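Local coordinates for protein TetR-family transcriptional regulator (Streptomyces coelicolor, PDB 2G7L) that probably binds DNA through an N-terminal helix-turn-helix domain and regulates transcription, as a member of the TetR family of regulators, at residues 142-147 with 223-228; 150-155 with 215-220; 91-96 with 133-138. All blocks are in the same frame, centred on the assembly; numbering follows the deposited sequence. Where two conformers were deposited one is given.

Overall arrangement
All three contacts belong to the helical body of one subunit, and helix 142-161 ties them together: interactions 1 and 2 both use it, and helix 122-136 of interaction 3 leads into it. Interactions 2 and 3 are buried, their centres about 11 Å apart, joined by packing of L152 on L93 and L135 and by the salt bridge D215–R94. Both are leucine-rich helix-helix contacts. Interaction 1, about 21 Å from the centre of the chain, is partly exposed and sets a tail against a helix, with an aromatic face and a glutamine amide. Interactions 1 and 2 also touch the second subunit.

Interaction 1 (142-147 with 223-228); sequences GAQVAW and RTPVPG
V226, in the tail that follows helix 206-223, the last of the all-helical C-terminal domain of this TetR-family protein, points its side chain at the start of helix 142-161 and spreads its two methyls over A143, Q144 and W147. CG2 lies over one face of the W147 indole, 3.9 Å from the centroid of the six-membered ring and only 5° off its normal, a CH-pi contact, and also touches the CB of A143. CG1 turns to the helix, 3.7 Å from the CB of A143 and near the CG of Q144. W147 has its CG beside the backbone N (chi1 -69°), which turns a face of the ring to the valine; the two side chains cross obliquely.

Q144 runs past V226 in the opposite direction, extended beyond CG, and lies along the backbone of the tail. Its CG is 3.2 Å from the O of T224, and OE1 comes 3.3 Å from the CA of P225. The amide NE2 donates to the backbone O of I221, in the last turn of helix 206-223, so the glutamine bridges two helices. An alanine at Q144 would lose this bond and the packing along T224 and P225, and would probably loosen the tail against the helix.

T224, the first residue beyond helical geometry, bonds back through OG1 to the O of G220. On the far side of helix 142-161, V145 packs on helix 122-136, while R209 of the second subunit makes a cation-pi contact with W147 and W212 of that subunit bonds to the O of T224.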
# COMPACT_ATOMS: atom_id res chain seq x y z
N GLY A 142 8.70 -9.47 21.67
CA GLY A 142 9.25 -8.24 21.08
C GLY A 142 9.33 -8.34 19.54
O GLY A 142 9.18 -7.32 18.86
N ALA A 143 9.55 -9.55 19.02
CA ALA A 143 9.63 -9.72 17.56
C ALA A 143 8.31 -9.33 16.91
O ALA A 143 8.28 -8.67 15.86
CB ALA A 143 10.02 -11.13 17.21
N GLN A 144 7.20 -9.67 17.57
CA GLN A 144 5.86 -9.41 17.09
C GLN A 144 5.51 -7.96 17.22
O GLN A 144 4.76 -7.37 16.39
CB GLN A 144 4.84 -10.25 17.85
CG GLN A 144 4.97 -11.71 17.48
CD GLN A 144 4.36 -12.68 18.52
OE1 GLN A 144 5.01 -13.64 18.92
NE2 GLN A 144 3.12 -12.44 18.90
N VAL A 145 6.02 -7.32 18.28
CA VAL A 145 5.75 -5.87 18.34
C VAL A 145 6.57 -5.07 17.30
O VAL A 145 6.09 -4.13 16.77
CB VAL A 145 5.58 -5.25 19.79
CG1 VAL A 145 5.67 -6.27 20.95
CG2 VAL A 145 6.20 -3.89 19.98
N ALA A 146 7.77 -5.54 17.00
CA ALA A 146 8.70 -4.93 16.06
C ALA A 146 8.19 -5.04 14.60
O ALA A 146 8.09 -4.03 13.93
CB ALA A 146 10.11 -5.62 16.21
N TRP A 147 7.84 -6.27 14.15
CA TRP A 147 7.24 -6.48 12.83
C TRP A 147 5.81 -5.96 12.77
O TRP A 147 5.33 -5.50 11.72
CB TRP A 147 7.35 -7.95 12.42
CG TRP A 147 8.77 -8.39 12.13
CD1 TRP A 147 9.90 -7.77 12.51
CD2 TRP A 147 9.17 -9.56 11.39
NE1 TRP A 147 11.04 -8.52 12.09
CE2 TRP A 147 10.58 -9.62 11.40
CE3 TRP A 147 8.47 -10.56 10.70
CZ2 TRP A 147 11.31 -10.64 10.74
CZ3 TRP A 147 9.18 -11.56 10.09
CH2 TRP A 147 10.58 -11.60 10.11
N ARG A 223 -0.97 -12.65 18.34
CA ARG A 223 -1.05 -14.08 18.42
C ARG A 223 -0.19 -14.89 17.51
O ARG A 223 -0.11 -16.11 17.65
CB ARG A 223 -2.48 -14.55 18.50
CG ARG A 223 -3.18 -14.70 17.26
CD ARG A 223 -4.61 -14.15 17.46
NE ARG A 223 -4.95 -13.91 18.86
CZ ARG A 223 -6.17 -13.56 19.30
NH1 ARG A 223 -7.19 -13.42 18.46
NH2 ARG A 223 -6.36 -13.35 20.61
N THR A 224 0.56 -14.23 16.64
CA THR A 224 1.35 -14.96 15.63
C THR A 224 2.83 -14.78 15.86
O THR A 224 3.34 -13.71 15.67
CB THR A 224 1.02 -14.48 14.17
OG1 THR A 224 -0.40 -14.43 13.95
CG2 THR A 224 1.66 -15.36 13.17
N PRO A 225 3.53 -15.84 16.28
CA PRO A 225 4.99 -15.82 16.43
C PRO A 225 5.73 -15.52 15.11
O PRO A 225 5.28 -15.96 14.02
CB PRO A 225 5.32 -17.25 16.86
CG PRO A 225 4.07 -17.74 17.49
CD PRO A 225 2.95 -17.14 16.70
N VAL A 226 6.82 -14.75 15.21
CA VAL A 226 7.73 -14.59 14.11
C VAL A 226 8.76 -15.69 14.02
O VAL A 226 9.51 -15.96 14.98
CB VAL A 226 8.23 -13.09 13.84
CG1 VAL A 226 7.52 -12.10 14.62
CG2 VAL A 226 9.67 -12.94 13.80
N PRO A 227 8.71 -16.43 12.89
CA PRO A 227 9.59 -17.58 12.74
C PRO A 227 11.01 -17.12 12.62
O PRO A 227 11.27 -15.92 12.51
CB PRO A 227 9.09 -18.24 11.43
CG PRO A 227 7.67 -17.81 11.35
CD PRO A 227 7.81 -16.31 11.74
N GLY A 228 11.94 -18.06 12.69
CA GLY A 228 13.33 -17.73 12.38
C GLY A 228 13.52 -17.59 10.87
O GLY A 228 12.58 -17.84 10.10

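Interaction 2 (150-155 with 215-220); sequences DKLLQD and DVLVNG
Helices 142-161 and 206-223 run nearly antiparallel here, their local axes at 168° and 10.4 Å apart at closest approach, with L152 and L217 the nearest pair along the backbones. L217 is the main side chain of the contact, directed toward the facing helix. L152 slides past it in the opposite direction, and its CD2 rests 3.8 Å from the CB of L217. The same methyl also meets CG2 of V218, 4.1 Å away, so one branch of L152 is shared by two consecutive residues of the facing helix. Such antiparallel packing of two long helices belongs to the all-helical C-terminal domain of TetR-family proteins, in which helices of this kind usually form the dimer interface; here too residues of both helices touch the second subunit, with D150 in a salt bridge to its R209.

D155, its CG anti to the backbone N (chi1 171°), crosses L217 obliquely, and OD2 lies 3.3 Å from L217 CD1. That oxygen is not left to a methyl alone: it is hydrogen-bonded to S213 OG, one turn before L217. The chain of K151 starts toward L217, with CB 4.3 Å from CD2, then bends away so that NZ bonds to the O of W147.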
# COMPACT_ATOMS: atom_id res chain seq x y z
N ASP A 150 5.45 -1.92 11.87
CA ASP A 150 5.61 -1.84 10.40
C ASP A 150 4.31 -2.18 9.65
O ASP A 150 3.82 -1.40 8.80
CB ASP A 150 6.72 -2.82 10.00
CG ASP A 150 8.12 -2.16 9.98
OD1 ASP A 150 8.35 -1.21 10.80
OD2 ASP A 150 8.98 -2.57 9.13
N LYS A 151 3.66 -3.29 10.03
CA LYS A 151 2.40 -3.71 9.43
C LYS A 151 1.27 -2.78 9.71
O LYS A 151 0.49 -2.49 8.82
CB LYS A 151 2.01 -5.14 9.88
CG LYS A 151 2.74 -6.18 9.02
CD LYS A 151 3.91 -6.90 9.68
CE LYS A 151 5.20 -7.24 8.70
NZ LYS A 151 6.37 -6.33 9.19
N LEU A 152 1.12 -2.32 10.97
CA LEU A 152 0.08 -1.29 11.28
C LEU A 152 0.29 0.04 10.51
O LEU A 152 -0.65 0.70 10.06
CB LEU A 152 0.07 -1.01 12.78
CG LEU A 152 -0.49 -2.07 13.72
CD1 LEU A 152 0.05 -1.82 15.12
CD2 LEU A 152 -2.08 -2.14 13.59
N LEU A 153 1.55 0.42 10.31
CA LEU A 153 1.82 1.66 9.57
C LEU A 153 1.57 1.46 8.07
O LEU A 153 0.93 2.31 7.42
CB LEU A 153 3.27 2.17 9.85
CG LEU A 153 3.46 2.82 11.26
CD1 LEU A 153 4.92 3.10 11.61
CD2 LEU A 153 2.62 4.04 11.38
N GLN A 154 2.12 0.37 7.53
CA GLN A 154 1.94 0.07 6.11
C GLN A 154 0.47 -0.05 5.74
O GLN A 154 0.08 0.33 4.67
CB GLN A 154 2.64 -1.22 5.73
CG GLN A 154 2.70 -1.36 4.17
CD GLN A 154 3.02 -2.74 3.80
OE1 GLN A 154 4.17 -3.07 3.58
NE2 GLN A 154 2.02 -3.60 3.81
N ASP A 155 -0.33 -0.59 6.63
CA ASP A 155 -1.77 -0.80 6.40
C ASP A 155 -2.51 0.53 6.30
O ASP A 155 -3.35 0.72 5.40
CB ASP A 155 -2.31 -1.67 7.54
CG ASP A 155 -3.86 -1.78 7.53
OD1 ASP A 155 -4.42 -2.30 6.51
OD2 ASP A 155 -4.48 -1.36 8.55
N ASP A 215 -8.21 -3.89 14.35
CA ASP A 215 -8.49 -5.13 15.17
C ASP A 215 -7.97 -6.40 14.55
O ASP A 215 -7.32 -7.18 15.21
CB ASP A 215 -10.00 -5.23 15.41
CG ASP A 215 -10.49 -4.16 16.37
OD1 ASP A 215 -9.73 -3.95 17.34
OD2 ASP A 215 -11.59 -3.57 16.17
N VAL A 216 -8.16 -6.57 13.25
CA VAL A 216 -7.63 -7.76 12.59
C VAL A 216 -6.14 -7.84 12.80
O VAL A 216 -5.57 -8.91 13.11
CB VAL A 216 -7.95 -7.72 11.01
CG1 VAL A 216 -7.23 -8.77 10.28
CG2 VAL A 216 -9.39 -7.77 10.78
N LEU A 217 -5.49 -6.69 12.60
CA LEU A 217 -4.03 -6.70 12.65
C LEU A 217 -3.56 -6.87 14.08
O LEU A 217 -2.65 -7.66 14.35
CB LEU A 217 -3.49 -5.37 12.05
CG LEU A 217 -3.44 -5.46 10.51
CD1 LEU A 217 -3.34 -4.09 9.97
CD2 LEU A 217 -2.16 -6.26 10.12
N VAL A 218 -4.15 -6.12 15.00
CA VAL A 218 -3.70 -6.28 16.46
C VAL A 218 -3.88 -7.71 16.98
O VAL A 218 -2.93 -8.41 17.50
CB VAL A 218 -4.39 -5.18 17.34
CG1 VAL A 218 -4.00 -5.34 18.77
CG2 VAL A 218 -3.87 -3.78 16.86
N ASN A 219 -5.08 -8.24 16.72
CA ASN A 219 -5.37 -9.66 17.04
C ASN A 219 -4.39 -10.58 16.39
O ASN A 219 -3.79 -11.45 17.02
CB ASN A 219 -6.77 -9.98 16.59
CG ASN A 219 -7.76 -9.38 17.50
OD1 ASN A 219 -7.39 -8.97 18.60
ND2 ASN A 219 -9.04 -9.26 17.06
N GLY A 220 -4.14 -10.39 15.10
CA GLY A 220 -3.12 -11.28 14.52
C GLY A 220 -1.71 -11.08 14.98
O GLY A 220 -0.94 -12.01 15.11

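Interaction 3 (91-96 with 133-138); sequences EQLRAV and ELLARS
With CG beside the backbone N (chi1 -71°) and the chain then fully extended to one branch (chi2 -179°), L134 drives a methyl directly into the flank of helix 89-106. There L134 CD1 comes to rest against the backbone, 3.3 Å from L93 N and 3.6 Å from Q92 C. V96, one turn further on, meets the same methyl tip to tip, CG1 to CD1 at 3.9 Å. The other branch, CD2, turns to Q92, whose side chain crosses L134 at about a right angle and lies near it with both CB and NE2.

L93 passes L134 in the opposite direction, its CG 4.0 Å from the CB of that leucine, and continues to L135. That residue takes the other common leucine shape, CG anti to the backbone N (chi1 -171°), which puts its CD1 3.9 Å from the CD1 of L93. L93 thus touches two consecutive leucines, L134 along its stem and L135 at its tip.

Within 133-138, R137 forms a salt bridge back to E133, NH1 to OE1 at 2.6 Å, and S138 OG bonds to the O of L135 nearly along the C=O axis.

L93 and L135 both reach L152 on helix 142-161, and L93 also touches F214 on helix 206-223, so four helices of the C-terminal domain converge around this pair.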
# COMPACT_ATOMS: atom_id res chain seq x y z
N GLU A 91 -6.63 1.11 22.89
CA GLU A 91 -7.44 2.27 22.49
C GLU A 91 -6.58 3.51 22.09
O GLU A 91 -6.94 4.27 21.15
CB GLU A 91 -8.37 2.62 23.65
CG GLU A 91 -9.10 3.97 23.50
CD GLU A 91 -9.54 4.54 24.87
OE1 GLU A 91 -8.77 4.41 25.86
OE2 GLU A 91 -10.68 5.11 24.93
N GLN A 92 -5.49 3.73 22.82
CA GLN A 92 -4.58 4.83 22.54
C GLN A 92 -3.77 4.55 21.28
O GLN A 92 -3.58 5.44 20.48
CB GLN A 92 -3.60 5.00 23.69
CG GLN A 92 -4.12 5.72 24.97
CD GLN A 92 -3.10 5.63 26.09
OE1 GLN A 92 -2.34 6.58 26.35
NE2 GLN A 92 -3.03 4.47 26.74
N LEU A 93 -3.27 3.32 21.10
CA LEU A 93 -2.76 2.83 19.78
C LEU A 93 -3.72 3.17 18.64
O LEU A 93 -3.36 3.78 17.64
CB LEU A 93 -2.51 1.31 19.79
CG LEU A 93 -1.21 0.72 19.21
CD1 LEU A 93 -1.51 -0.61 18.68
CD2 LEU A 93 -0.46 1.55 18.17
N ARG A 94 -4.98 2.78 18.79
CA ARG A 94 -5.91 3.08 17.74
C ARG A 94 -5.97 4.60 17.46
O ARG A 94 -6.07 5.03 16.28
CB ARG A 94 -7.30 2.54 18.08
CG ARG A 94 -8.26 2.60 16.88
CD ARG A 94 -9.76 2.41 17.23
NE ARG A 94 -10.09 1.04 17.71
CZ ARG A 94 -10.51 0.02 16.96
NH1 ARG A 94 -10.60 0.13 15.63
NH2 ARG A 94 -10.80 -1.14 17.53
N ALA A 95 -5.99 5.41 18.54
CA ALA A 95 -5.98 6.89 18.34
C ALA A 95 -4.74 7.42 17.60
O ALA A 95 -4.87 8.19 16.64
CB ALA A 95 -6.22 7.66 19.68
N VAL A 96 -3.54 6.99 17.95
CA VAL A 96 -2.44 7.50 17.14
C VAL A 96 -2.49 7.07 15.67
O VAL A 96 -2.25 7.86 14.77
CB VAL A 96 -1.02 7.49 17.84
CG1 VAL A 96 -1.11 7.11 19.31
CG2 VAL A 96 0.07 6.76 17.07
N GLU A 133 5.80 1.60 21.79
CA GLU A 133 5.58 1.68 23.23
C GLU A 133 4.22 1.10 23.61
O GLU A 133 4.10 0.29 24.51
CB GLU A 133 5.58 3.17 23.61
CG GLU A 133 5.88 3.50 25.06
CD GLU A 133 5.53 4.97 25.39
OE1 GLU A 133 4.90 5.17 26.46
OE2 GLU A 133 5.81 5.91 24.58
N LEU A 134 3.20 1.62 22.95
CA LEU A 134 1.82 1.19 23.15
C LEU A 134 1.63 -0.29 22.78
O LEU A 134 1.12 -1.10 23.56
CB LEU A 134 0.91 2.08 22.32
CG LEU A 134 0.74 3.51 22.80
CD1 LEU A 134 -0.19 4.31 21.92
CD2 LEU A 134 0.15 3.57 24.24
N LEU A 135 2.05 -0.66 21.58
CA LEU A 135 1.85 -2.04 21.17
C LEU A 135 2.50 -3.01 22.14
O LEU A 135 2.01 -4.11 22.37
CB LEU A 135 2.34 -2.28 19.71
CG LEU A 135 1.95 -3.66 19.13
CD1 LEU A 135 0.39 -3.99 19.19
CD2 LEU A 135 2.53 -3.86 17.73
N ALA A 136 3.66 -2.63 22.65
CA ALA A 136 4.45 -3.49 23.55
C ALA A 136 3.69 -3.87 24.90
O ALA A 136 3.96 -4.93 25.48
CB ALA A 136 5.81 -2.80 23.88
N ARG A 137 2.75 -3.01 25.30
CA ARG A 137 1.98 -3.14 26.55
C ARG A 137 1.06 -4.36 26.45
O ARG A 137 0.63 -4.90 27.47
CB ARG A 137 1.20 -1.84 26.84
CG ARG A 137 2.16 -0.62 27.08
CD ARG A 137 1.57 0.75 27.53
NE ARG A 137 2.66 1.69 27.90
CZ ARG A 137 2.58 3.02 27.92
NH1 ARG A 137 3.64 3.74 28.26
NH2 ARG A 137 1.48 3.67 27.57
N SER A 138 0.78 -4.78 25.21
CA SER A 138 -0.02 -5.97 24.95
C SER A 138 0.62 -7.18 25.65
O SER A 138 -0.05 -8.18 25.84
CB SER A 138 -0.06 -6.25 23.43
OG SER A 138 1.20 -6.79 22.99